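Local coordinates for vascular protein tyrosine phosphatase 1 (Rattus norvegicus, PDB 3I36) that probably hydrolyses phosphotyrosine in target proteins, this chain being the catalytic domain of a receptor-type protein tyrosine phosphatase, at residues A[33-38]-A[296-301]; A[60-65]-A[78-83]; A[85-90]-A[129-134]; A[138-143]-A[198-203]. One frame throughout, in Å; residues are numbered along the deposited sequence.

Interaction 1. Residues A[33-38]-A[296-301]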
# COMPACT_ATOMS: atom_id res chain seq x y z
N ALA A 33 12.19 24.83 -5.66
CA ALA A 33 11.52 26.11 -5.86
C ALA A 33 10.03 25.87 -5.97
O ALA A 33 9.22 26.65 -5.46
CB ALA A 33 12.03 26.78 -7.11
N TYR A 34 9.66 24.79 -6.65
CA TYR A 34 8.27 24.43 -6.82
C TYR A 34 7.65 24.17 -5.45
O TYR A 34 6.55 24.65 -5.15
CB TYR A 34 8.17 23.19 -7.72
CG TYR A 34 6.94 22.37 -7.46
CD1 TYR A 34 5.75 22.63 -8.12
CD2 TYR A 34 6.97 21.33 -6.54
CE1 TYR A 34 4.61 21.88 -7.87
CE2 TYR A 34 5.85 20.59 -6.28
CZ TYR A 34 4.67 20.86 -6.95
OH TYR A 34 3.56 20.10 -6.69
N PHE A 35 8.38 23.44 -4.62
CA PHE A 35 7.90 23.07 -3.29
C PHE A 35 7.67 24.31 -2.43
O PHE A 35 6.64 24.44 -1.76
CB PHE A 35 8.92 22.15 -2.61
CG PHE A 35 8.50 21.70 -1.25
CD1 PHE A 35 7.97 20.44 -1.07
CD2 PHE A 35 8.67 22.52 -0.15
CE1 PHE A 35 7.59 20.02 0.19
CE2 PHE A 35 8.30 22.10 1.11
CZ PHE A 35 7.75 20.86 1.28
N LYS A 36 8.64 25.23 -2.45
CA LYS A 36 8.52 26.47 -1.69
C LYS A 36 7.30 27.24 -2.17
O LYS A 36 6.54 27.78 -1.37
CB LYS A 36 9.77 27.33 -1.86
N LYS A 37 7.11 27.28 -3.49
CA LYS A 37 5.98 27.95 -4.09
C LYS A 37 4.67 27.35 -3.58
O LYS A 37 3.74 28.06 -3.21
CB LYS A 37 6.06 27.81 -5.61
CG LYS A 37 5.01 28.57 -6.38
CD LYS A 37 5.21 28.35 -7.87
CE LYS A 37 6.64 28.67 -8.28
NZ LYS A 37 6.96 28.14 -9.64
N GLN A 38 4.62 26.02 -3.57
CA GLN A 38 3.41 25.29 -3.22
C GLN A 38 3.18 25.31 -1.72
O GLN A 38 2.06 25.08 -1.25
CB GLN A 38 3.52 23.85 -3.70
CG GLN A 38 3.51 23.71 -5.22
CD GLN A 38 2.32 24.42 -5.85
OE1 GLN A 38 1.35 23.78 -6.24
NE2 GLN A 38 2.39 25.74 -5.94
N LEU A 296 4.37 13.61 0.93
CA LEU A 296 4.97 13.04 -0.27
C LEU A 296 5.90 14.04 -0.89
O LEU A 296 7.02 13.72 -1.31
CB LEU A 296 3.92 12.75 -1.33
CG LEU A 296 3.15 11.47 -1.16
CD1 LEU A 296 2.21 11.34 -2.33
CD2 LEU A 296 4.16 10.34 -1.10
N ASN A 297 5.42 15.26 -0.96
CA ASN A 297 6.24 16.30 -1.52
C ASN A 297 7.46 16.51 -0.64
O ASN A 297 8.55 16.74 -1.14
CB ASN A 297 5.42 17.55 -1.71
CG ASN A 297 4.49 17.42 -2.88
OD1 ASN A 297 3.34 16.98 -2.75
ND2 ASN A 297 5.00 17.78 -4.05
N GLN A 298 7.26 16.41 0.67
CA GLN A 298 8.41 16.51 1.58
C GLN A 298 9.41 15.39 1.29
O GLN A 298 10.63 15.60 1.29
CB GLN A 298 7.95 16.42 3.04
CG GLN A 298 9.08 16.74 4.02
CD GLN A 298 9.55 18.18 3.88
OE1 GLN A 298 8.75 19.10 4.02
NE2 GLN A 298 10.84 18.37 3.60
N CYS A 299 8.88 14.19 1.05
CA CYS A 299 9.72 13.05 0.70
C CYS A 299 10.58 13.38 -0.51
O CYS A 299 11.79 13.21 -0.48
CB CYS A 299 8.87 11.81 0.44
SG CYS A 299 8.24 11.09 1.94
N VAL A 300 9.94 13.85 -1.57
CA VAL A 300 10.64 14.23 -2.78
C VAL A 300 11.71 15.26 -2.47
O VAL A 300 12.84 15.15 -2.94
CB VAL A 300 9.69 14.81 -3.85
CG1 VAL A 300 10.49 15.33 -5.03
CG2 VAL A 300 8.70 13.74 -4.29
N LEU A 301 11.36 16.27 -1.68
CA LEU A 301 12.30 17.33 -1.37
C LEU A 301 13.51 16.76 -0.64
O LEU A 301 14.66 17.07 -0.96
CB LEU A 301 11.63 18.42 -0.52
CG LEU A 301 12.47 19.66 -0.25
CD1 LEU A 301 12.72 20.39 -1.55
CD2 LEU A 301 11.77 20.56 0.78
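With CG anti to the backbone N (chi1 -179°), Phe-35 swings its ring off helix 28-53 toward helix 290-305, and Leu-301, whose CG is also anti to its N, sends a methyl back to meet it. The pair illustrates how near-antiparallel helices can be joined by one aromatic ring: the segment axes come within 10.6 Å at 150°, bringing the N-terminal helix of the phosphatase catalytic construct against its last helix, away from the active site. Across this interface the contact is mainly apolar. The edge of Phe-35 lies along the helix backbone, CE1 standing 3.6 Å from C of Asn-297, while CB of Asn-297 touches the same rim. Gln-298 reaches the far end of the ring, at CZ. Its chain is bent at chi2 (64°), which brings OE1 to 3.4 Å from CZ of Phe-35 in an oblique approach; the other end of that amide, NE2, is hydrogen-bonded to Asp-302, a tie that helps fix its rotation. Tyr-34 flanks the contact, presenting its ring edge to the Asn-297 side chain while CG of Gln-38 covers part of one ring face. The Tyr-34 hydroxyl is engaged by Glu-49, and Phe-46 meets Phe-35 edge-to-face, so residues further along helix 28-53 also pack round the contact. The methyl of Leu-301 makes a well-centred CH-pi contact: CD2 sits 3.8 Å from CD2 of Phe-35, and equally far from CE2 of that ring, almost directly above the ring centre.

Interaction 2. Residues A[60-65]-A[78-83]; sequences LPKYAA and NVLPYD
This is a loop-to-loop contact built round a bridging water and one carboxylate, joining the turn that leads into the short helix 63-66 to the loop ahead of strand 86-88. Asp-83 does most of the polar work. Its OD2 accepts from N of Tyr-63 at 2.7 Å and its OD1 from N of Ala-64 at 3.0 Å, each through the syn lone pair, so the flat group straddles two successive amides at the helix start. N of Asp-83 in turn donates to O of Pro-61 at 2.9 Å, nearly straight (166°) and in the carbonyl plane. The water continues the pattern, accepting from N of Ala-65 and donating to OD1 of Asp-83 and O of Pro-81. Such a cluster of amide donors beside a helix N-terminus would probably favour the ionised carboxylate; Arg-86 adds a long, weak ion pair. Apolar groups flank this core. CB of Leu-60 lies over one face of the Tyr-82 ring, 3.5 Å from CD1, whereas CG of Lys-62 meets that ring at its edge. CB of Ala-65 packs 3.5 Å from CB of Leu-80 and also against the Pro-81 ring. Segment 78-83 follows closely on the KNRY sequence that in this family marks the phosphotyrosine-recognition loop; Val-79 touches Val-248, probably of the phosphate-binding loop, so the contact sits beside the recognition loop of the tyrosine phosphatase fold.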
# COMPACT_ATOMS: atom_id res chain seq x y z
N LEU A 60 -15.95 5.62 -10.53
CA LEU A 60 -15.67 4.29 -11.04
C LEU A 60 -16.56 3.33 -10.28
O LEU A 60 -16.64 3.41 -9.05
CB LEU A 60 -14.22 3.91 -10.82
CG LEU A 60 -13.23 4.61 -11.75
CD1 LEU A 60 -11.82 4.43 -11.20
CD2 LEU A 60 -13.34 4.01 -13.14
N PRO A 61 -17.25 2.44 -11.00
CA PRO A 61 -18.15 1.47 -10.36
C PRO A 61 -17.41 0.63 -9.32
O PRO A 61 -16.24 0.29 -9.50
CB PRO A 61 -18.59 0.59 -11.53
CG PRO A 61 -18.55 1.49 -12.70
CD PRO A 61 -17.39 2.43 -12.47
N LYS A 62 -18.11 0.32 -8.23
CA LYS A 62 -17.58 -0.52 -7.17
C LYS A 62 -18.67 -1.52 -6.86
O LYS A 62 -19.03 -1.72 -5.70
CB LYS A 62 -17.32 0.30 -5.91
CG LYS A 62 -16.83 1.71 -6.14
CD LYS A 62 -17.16 2.62 -4.98
CE LYS A 62 -18.62 3.01 -5.00
NZ LYS A 62 -18.78 4.39 -4.51
N TYR A 63 -19.21 -2.15 -7.90
CA TYR A 63 -20.36 -3.03 -7.73
C TYR A 63 -20.03 -4.25 -6.87
O TYR A 63 -20.81 -4.61 -6.01
CB TYR A 63 -20.90 -3.47 -9.08
CG TYR A 63 -21.44 -2.31 -9.88
CD1 TYR A 63 -22.11 -1.27 -9.25
CD2 TYR A 63 -21.28 -2.26 -11.26
CE1 TYR A 63 -22.60 -0.20 -9.97
CE2 TYR A 63 -21.77 -1.19 -11.99
CZ TYR A 63 -22.43 -0.16 -11.34
OH TYR A 63 -22.92 0.91 -12.05
N ALA A 64 -18.90 -4.90 -7.13
CA ALA A 64 -18.59 -6.12 -6.38
C ALA A 64 -18.52 -5.79 -4.89
O ALA A 64 -19.06 -6.51 -4.05
CB ALA A 64 -17.29 -6.75 -6.86
N ALA A 65 -17.86 -4.68 -4.58
CA ALA A 65 -17.71 -4.25 -3.19
C ALA A 65 -19.04 -3.99 -2.51
O ALA A 65 -19.12 -4.02 -1.29
CB ALA A 65 -16.85 -3.00 -3.11
N ASN A 78 -16.90 3.05 3.21
CA ASN A 78 -16.59 4.07 2.22
C ASN A 78 -15.20 3.90 1.63
O ASN A 78 -14.67 4.80 0.98
CB ASN A 78 -16.76 5.47 2.81
CG ASN A 78 -15.76 5.77 3.90
OD1 ASN A 78 -15.16 4.87 4.49
ND2 ASN A 78 -15.57 7.06 4.19
N VAL A 79 -14.61 2.74 1.86
CA VAL A 79 -13.38 2.41 1.17
C VAL A 79 -13.59 1.13 0.41
O VAL A 79 -13.39 0.03 0.93
CB VAL A 79 -12.20 2.30 2.12
CG1 VAL A 79 -10.95 1.95 1.33
CG2 VAL A 79 -12.01 3.62 2.88
N LEU A 80 -14.06 1.28 -0.82
CA LEU A 80 -14.45 0.13 -1.62
C LEU A 80 -13.60 0.10 -2.87
O LEU A 80 -13.41 1.12 -3.51
CB LEU A 80 -15.91 0.24 -2.03
CG LEU A 80 -16.85 0.47 -0.86
CD1 LEU A 80 -18.27 0.54 -1.39
CD2 LEU A 80 -16.71 -0.65 0.17
N PRO A 81 -13.14 -1.10 -3.23
CA PRO A 81 -12.31 -1.25 -4.42
C PRO A 81 -13.15 -0.99 -5.67
O PRO A 81 -14.27 -1.47 -5.78
CB PRO A 81 -11.90 -2.72 -4.37
CG PRO A 81 -13.05 -3.40 -3.58
CD PRO A 81 -13.32 -2.37 -2.50
N TYR A 82 -12.59 -0.23 -6.61
CA TYR A 82 -13.24 -0.09 -7.91
C TYR A 82 -13.14 -1.41 -8.65
O TYR A 82 -12.12 -2.10 -8.59
CB TYR A 82 -12.57 1.02 -8.73
CG TYR A 82 -12.61 2.34 -8.02
CD1 TYR A 82 -13.80 2.83 -7.50
CD2 TYR A 82 -11.46 3.11 -7.88
CE1 TYR A 82 -13.85 4.04 -6.84
CE2 TYR A 82 -11.49 4.34 -7.22
CZ TYR A 82 -12.70 4.80 -6.70
OH TYR A 82 -12.76 6.00 -6.06
N ASP A 83 -14.22 -1.76 -9.34
CA ASP A 83 -14.28 -2.99 -10.12
C ASP A 83 -13.15 -3.04 -11.13
O ASP A 83 -12.59 -4.09 -11.41
CB ASP A 83 -15.60 -3.06 -10.86
CG ASP A 83 -16.78 -3.18 -9.91
OD1 ASP A 83 -16.64 -3.89 -8.91
OD2 ASP A 83 -17.83 -2.54 -10.16
O HOH W 1 -16.06 -3.50 -6.40

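Interaction 3. Residues A[85-90]-A[129-134]; sequences SRVKLS and WRMVWE
Arg-130 and Leu-89 meet flat against branched: the leucine lies over one face of the guanidinium, its CB 3.4 Å from NH2 and its CD1 near NH1. The same NH2 is used at its edge as well, where two oxygens of Ser-90 lie in the guanidinium plane. NH2 donates to O of Ser-90 at 2.6 Å, although it stands 38° above the plane of that carbonyl, and to OG of Ser-90 at 2.9 Å. Glu-134, one helical turn on, faces Ser-90 with its carboxylate. Its OE1 accepts from N of Ser-90 at 2.8 Å, and its OE2 accepts from OG of Ser-90 in a very short bond, modelled at 2.3 Å, both through syn lone pairs. The crowded chi1 of the serine (53°) places OG between its own backbone N and carbonyl carbon, so N-H and OG can both face the carboxylate. Ser-90 is thus held by two residues four apart on the helix, Arg-130 and Glu-134, whose own ion pair is long. The second terminal nitrogen of Arg-130, NH1, bonds Asp-127 and the carbonyl of Asp-97. Deeper in, the contact turns apolar: CD2 of Leu-89 packs 3.5 Å from CA of Met-131, and CG1 of Val-87 crosses the thioether 3.7 Å from SD of Met-131. In the tyrosine phosphatase domain this puts Met-131 about 10 Å, side chain to side chain, from Gly-247, probably substrate-binding. Helix 125-134 thereby lies against strand 86-88, while Ile-100 of strand 99-100 and Ala-102 of strand 102-105 touch both Val-87 and Met-131.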
# COMPACT_ATOMS: atom_id res chain seq x y z
N SER A 85 -10.18 -2.29 -11.11
CA SER A 85 -8.83 -2.56 -10.66
C SER A 85 -8.82 -3.55 -9.51
O SER A 85 -7.76 -3.86 -8.96
CB SER A 85 -8.19 -1.25 -10.17
OG SER A 85 -9.01 -0.67 -9.16
N ARG A 86 -9.99 -4.05 -9.14
CA ARG A 86 -10.06 -4.85 -7.93
C ARG A 86 -9.36 -6.18 -8.15
O ARG A 86 -9.31 -6.71 -9.26
CB ARG A 86 -11.51 -5.05 -7.47
CG ARG A 86 -12.31 -6.01 -8.32
CD ARG A 86 -13.69 -6.19 -7.72
NE ARG A 86 -14.47 -7.13 -8.51
CZ ARG A 86 -14.67 -8.39 -8.15
NH1 ARG A 86 -14.15 -8.85 -7.02
NH2 ARG A 86 -15.39 -9.18 -8.92
N VAL A 87 -8.78 -6.69 -7.07
CA VAL A 87 -8.11 -7.97 -7.12
C VAL A 87 -9.20 -9.03 -7.05
O VAL A 87 -9.98 -9.05 -6.11
CB VAL A 87 -7.15 -8.12 -5.94
CG1 VAL A 87 -6.50 -9.49 -5.95
CG2 VAL A 87 -6.09 -6.99 -5.96
N LYS A 88 -9.25 -9.91 -8.04
CA LYS A 88 -10.28 -10.94 -8.08
C LYS A 88 -9.65 -12.27 -7.71
O LYS A 88 -8.69 -12.69 -8.33
CB LYS A 88 -10.89 -11.03 -9.47
CG LYS A 88 -11.62 -9.77 -9.88
CD LYS A 88 -12.12 -9.86 -11.31
CE LYS A 88 -12.48 -8.49 -11.85
NZ LYS A 88 -13.00 -8.55 -13.24
N LEU A 89 -10.20 -12.92 -6.69
CA LEU A 89 -9.68 -14.19 -6.26
C LEU A 89 -10.39 -15.32 -6.97
O LEU A 89 -11.35 -15.10 -7.70
CB LEU A 89 -9.84 -14.34 -4.75
CG LEU A 89 -9.32 -13.12 -3.98
CD1 LEU A 89 -9.54 -13.32 -2.49
CD2 LEU A 89 -7.83 -12.87 -4.32
N SER A 90 -9.90 -16.54 -6.77
CA SER A 90 -10.53 -17.72 -7.34
C SER A 90 -11.93 -17.83 -6.77
O SER A 90 -12.24 -17.27 -5.72
CB SER A 90 -9.73 -18.97 -6.96
OG SER A 90 -9.56 -19.02 -5.56
N TRP A 129 -5.01 -14.29 2.77
CA TRP A 129 -3.94 -15.22 2.41
C TRP A 129 -4.17 -15.86 1.05
O TRP A 129 -3.21 -16.19 0.35
CB TRP A 129 -3.74 -16.26 3.50
CG TRP A 129 -3.06 -15.64 4.67
CD1 TRP A 129 -3.64 -15.28 5.85
CD2 TRP A 129 -1.70 -15.23 4.73
NE1 TRP A 129 -2.69 -14.70 6.67
CE2 TRP A 129 -1.49 -14.66 6.01
CE3 TRP A 129 -0.62 -15.31 3.84
CZ2 TRP A 129 -0.25 -14.16 6.41
CZ3 TRP A 129 0.61 -14.81 4.24
CH2 TRP A 129 0.78 -14.25 5.52
N ARG A 130 -5.42 -16.01 0.67
CA ARG A 130 -5.72 -16.57 -0.64
C ARG A 130 -5.24 -15.58 -1.70
O ARG A 130 -4.69 -15.97 -2.72
CB ARG A 130 -7.21 -16.86 -0.79
CG ARG A 130 -7.53 -17.72 -2.00
CD ARG A 130 -8.87 -18.43 -1.85
NE ARG A 130 -9.92 -17.53 -1.43
CZ ARG A 130 -10.86 -17.04 -2.23
NH1 ARG A 130 -11.77 -16.21 -1.75
NH2 ARG A 130 -10.88 -17.38 -3.50
N MET A 131 -5.39 -14.29 -1.42
CA MET A 131 -4.92 -13.28 -2.35
C MET A 131 -3.40 -13.32 -2.38
O MET A 131 -2.78 -13.28 -3.44
CB MET A 131 -5.34 -11.90 -1.89
CG MET A 131 -4.75 -10.81 -2.75
SD MET A 131 -5.50 -9.22 -2.45
CE MET A 131 -4.86 -8.81 -0.83
N VAL A 132 -2.80 -13.38 -1.20
CA VAL A 132 -1.36 -13.46 -1.10
C VAL A 132 -0.88 -14.62 -1.95
O VAL A 132 0.06 -14.48 -2.72
CB VAL A 132 -0.90 -13.68 0.35
CG1 VAL A 132 0.54 -14.22 0.38
CG2 VAL A 132 -0.99 -12.37 1.12
N TRP A 133 -1.54 -15.76 -1.81
CA TRP A 133 -1.11 -16.95 -2.53
C TRP A 133 -1.37 -16.82 -4.03
O TRP A 133 -0.47 -16.95 -4.86
CB TRP A 133 -1.80 -18.21 -2.04
CG TRP A 133 -1.29 -19.34 -2.84
CD1 TRP A 133 -1.91 -19.96 -3.90
CD2 TRP A 133 0.01 -19.92 -2.75
NE1 TRP A 133 -1.08 -20.92 -4.43
CE2 TRP A 133 0.11 -20.91 -3.74
CE3 TRP A 133 1.10 -19.70 -1.89
CZ2 TRP A 133 1.25 -21.69 -3.90
CZ3 TRP A 133 2.24 -20.48 -2.06
CH2 TRP A 133 2.31 -21.46 -3.06
N GLU A 134 -2.62 -16.55 -4.37
CA GLU A 134 -3.02 -16.58 -5.77
C GLU A 134 -2.37 -15.48 -6.58
O GLU A 134 -2.20 -15.62 -7.78
CB GLU A 134 -4.53 -16.48 -5.89
CG GLU A 134 -5.22 -17.70 -5.31
CD GLU A 134 -6.72 -17.61 -5.39
OE1 GLU A 134 -7.23 -16.61 -5.95
OE2 GLU A 134 -7.37 -18.54 -4.90

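Interaction 4. Residues A[138-143]-A[198-203]; sequences YAIVML and HPLRQF
The carbonyl O of Tyr-138 is held by two hydrogen bonds, one from N of Arg-201 at 2.8 Å in the carbonyl plane and one with the hydroxyl of Tyr-230, and is further approached by CA of Leu-200 at 3.1 Å in a C-H contact. It begins the parallel ladder between strands 139-142 and 196-205, central neighbours in the mixed sheet of the phosphatase fold. Ile-140 bonds with both its N and its O, the N to O of Arg-201 at 2.9 Å and the O receiving N of Phe-203 at 2.7 Å. Met-142 N then closes on O of Phe-203, at 175°. On one face CD1 of Ile-140 and CD1 of Leu-200 meet at 3.8 Å; on the other, Ala-139 abuts the Phe-203 ring edge. Arg-201 leads away to Asp-186, and Gln-202 to Arg-185. At the strand start the Tyr-138 and His-198 rings stack face to face, planes 13° apart, with ND1 over the centre of the tyrosine. The histidine's ND1 donates to O of Pro-199 at 2.6 Å, which implies a proton on ND1 and an imidazole whose rotation is fixed by that bond and the stack together.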
# COMPACT_ATOMS: atom_id res chain seq x y z
N TYR A 138 5.09 -11.92 -2.55
CA TYR A 138 6.26 -12.34 -1.78
C TYR A 138 6.57 -11.30 -0.71
O TYR A 138 7.31 -11.56 0.22
CB TYR A 138 7.47 -12.46 -2.69
CG TYR A 138 7.57 -13.77 -3.42
CD1 TYR A 138 6.64 -14.12 -4.38
CD2 TYR A 138 8.60 -14.64 -3.17
CE1 TYR A 138 6.74 -15.33 -5.07
CE2 TYR A 138 8.71 -15.84 -3.84
CZ TYR A 138 7.79 -16.18 -4.79
OH TYR A 138 7.92 -17.37 -5.46
N ALA A 139 6.02 -10.11 -0.88
CA ALA A 139 6.29 -9.03 0.06
C ALA A 139 4.99 -8.37 0.51
O ALA A 139 4.15 -8.02 -0.31
CB ALA A 139 7.22 -7.98 -0.56
N ILE A 140 4.86 -8.20 1.81
CA ILE A 140 3.74 -7.45 2.34
C ILE A 140 4.33 -6.26 3.03
O ILE A 140 5.28 -6.38 3.78
CB ILE A 140 2.94 -8.26 3.37
CG1 ILE A 140 2.14 -9.36 2.66
CG2 ILE A 140 2.01 -7.34 4.17
CD1 ILE A 140 1.42 -10.30 3.64
N VAL A 141 3.75 -5.09 2.76
CA VAL A 141 4.14 -3.90 3.48
C VAL A 141 2.96 -3.51 4.32
O VAL A 141 1.89 -3.22 3.79
CB VAL A 141 4.49 -2.77 2.52
CG1 VAL A 141 4.79 -1.49 3.30
CG2 VAL A 141 5.68 -3.17 1.67
N MET A 142 3.16 -3.51 5.62
CA MET A 142 2.10 -3.22 6.55
C MET A 142 2.41 -1.91 7.24
O MET A 142 3.47 -1.76 7.86
CB MET A 142 2.00 -4.32 7.58
CG MET A 142 1.03 -4.00 8.68
SD MET A 142 0.69 -5.46 9.68
CE MET A 142 -0.48 -4.75 10.84
N LEU A 143 1.50 -0.96 7.13
CA LEU A 143 1.82 0.40 7.55
C LEU A 143 0.95 0.85 8.69
O LEU A 143 0.61 2.02 8.81
CB LEU A 143 1.67 1.35 6.37
CG LEU A 143 2.58 1.01 5.19
CD1 LEU A 143 2.06 1.66 3.93
CD2 LEU A 143 4.01 1.46 5.49
N HIS A 198 6.47 -20.78 -1.04
CA HIS A 198 7.52 -19.82 -1.28
C HIS A 198 7.58 -18.88 -0.09
O HIS A 198 6.71 -18.91 0.78
CB HIS A 198 7.29 -19.05 -2.58
CG HIS A 198 6.08 -18.17 -2.57
ND1 HIS A 198 6.05 -16.98 -1.88
CD2 HIS A 198 4.88 -18.29 -3.18
CE1 HIS A 198 4.87 -16.41 -2.06
NE2 HIS A 198 4.14 -17.19 -2.84
N PRO A 199 8.64 -18.07 -0.04
CA PRO A 199 8.83 -17.16 1.08
C PRO A 199 7.91 -15.98 0.95
O PRO A 199 7.41 -15.64 -0.13
CB PRO A 199 10.28 -16.68 0.91
CG PRO A 199 10.90 -17.61 -0.07
CD PRO A 199 9.78 -18.03 -0.97
N LEU A 200 7.69 -15.33 2.07
CA LEU A 200 7.04 -14.05 2.06
C LEU A 200 7.71 -13.28 3.16
O LEU A 200 7.98 -13.83 4.23
CB LEU A 200 5.53 -14.19 2.32
CG LEU A 200 4.82 -12.83 2.34
CD1 LEU A 200 3.45 -12.90 1.69
CD2 LEU A 200 4.73 -12.30 3.77
N ARG A 201 8.04 -12.04 2.86
CA ARG A 201 8.57 -11.17 3.88
C ARG A 201 7.55 -10.07 4.11
O ARG A 201 7.01 -9.50 3.16
CB ARG A 201 9.90 -10.55 3.43
CG ARG A 201 10.40 -9.47 4.39
CD ARG A 201 11.88 -9.26 4.24
NE ARG A 201 12.61 -10.50 4.45
CZ ARG A 201 13.90 -10.65 4.17
NH1 ARG A 201 14.59 -9.63 3.68
NH2 ARG A 201 14.50 -11.82 4.39
N GLN A 202 7.31 -9.78 5.37
CA GLN A 202 6.37 -8.77 5.74
C GLN A 202 7.16 -7.65 6.37
O GLN A 202 7.88 -7.86 7.36
CB GLN A 202 5.39 -9.31 6.78
CG GLN A 202 4.39 -8.29 7.24
CD GLN A 202 3.80 -8.68 8.58
OE1 GLN A 202 4.51 -9.24 9.42
NE2 GLN A 202 2.52 -8.41 8.79
N PHE A 203 7.03 -6.47 5.79
CA PHE A 203 7.69 -5.29 6.30
C PHE A 203 6.66 -4.54 7.10
O PHE A 203 5.75 -3.94 6.55
CB PHE A 203 8.20 -4.45 5.15
CG PHE A 203 9.19 -5.17 4.28
CD1 PHE A 203 10.55 -5.05 4.50
CD2 PHE A 203 8.75 -6.03 3.29
CE1 PHE A 203 11.46 -5.73 3.71
CE2 PHE A 203 9.64 -6.71 2.50
CZ PHE A 203 11.00 -6.56 2.70

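Interaction 1 joins regions near the two ends of the modelled chain and so spans the other three, which follow in series: 2, then 3, then 4. It is the outlier, its centre 30 to 36 Å from theirs, with helix 28-53 and helix 290-305 on one side of the domain. The others form a connected run. Interactions 2 and 3, 15 Å apart between centres, touch where Ala-64 and Pro-81 meet Arg-86; interactions 3 and 4, also 15 Å apart, meet through Val-132 and Trp-133 against Leu-200 and His-198. Helix 125-134 is followed, after a short turn, by strand 139-142. The segment next to the recognition loop, the flanking helix and the central sheet are therefore linked within one catalytic domain.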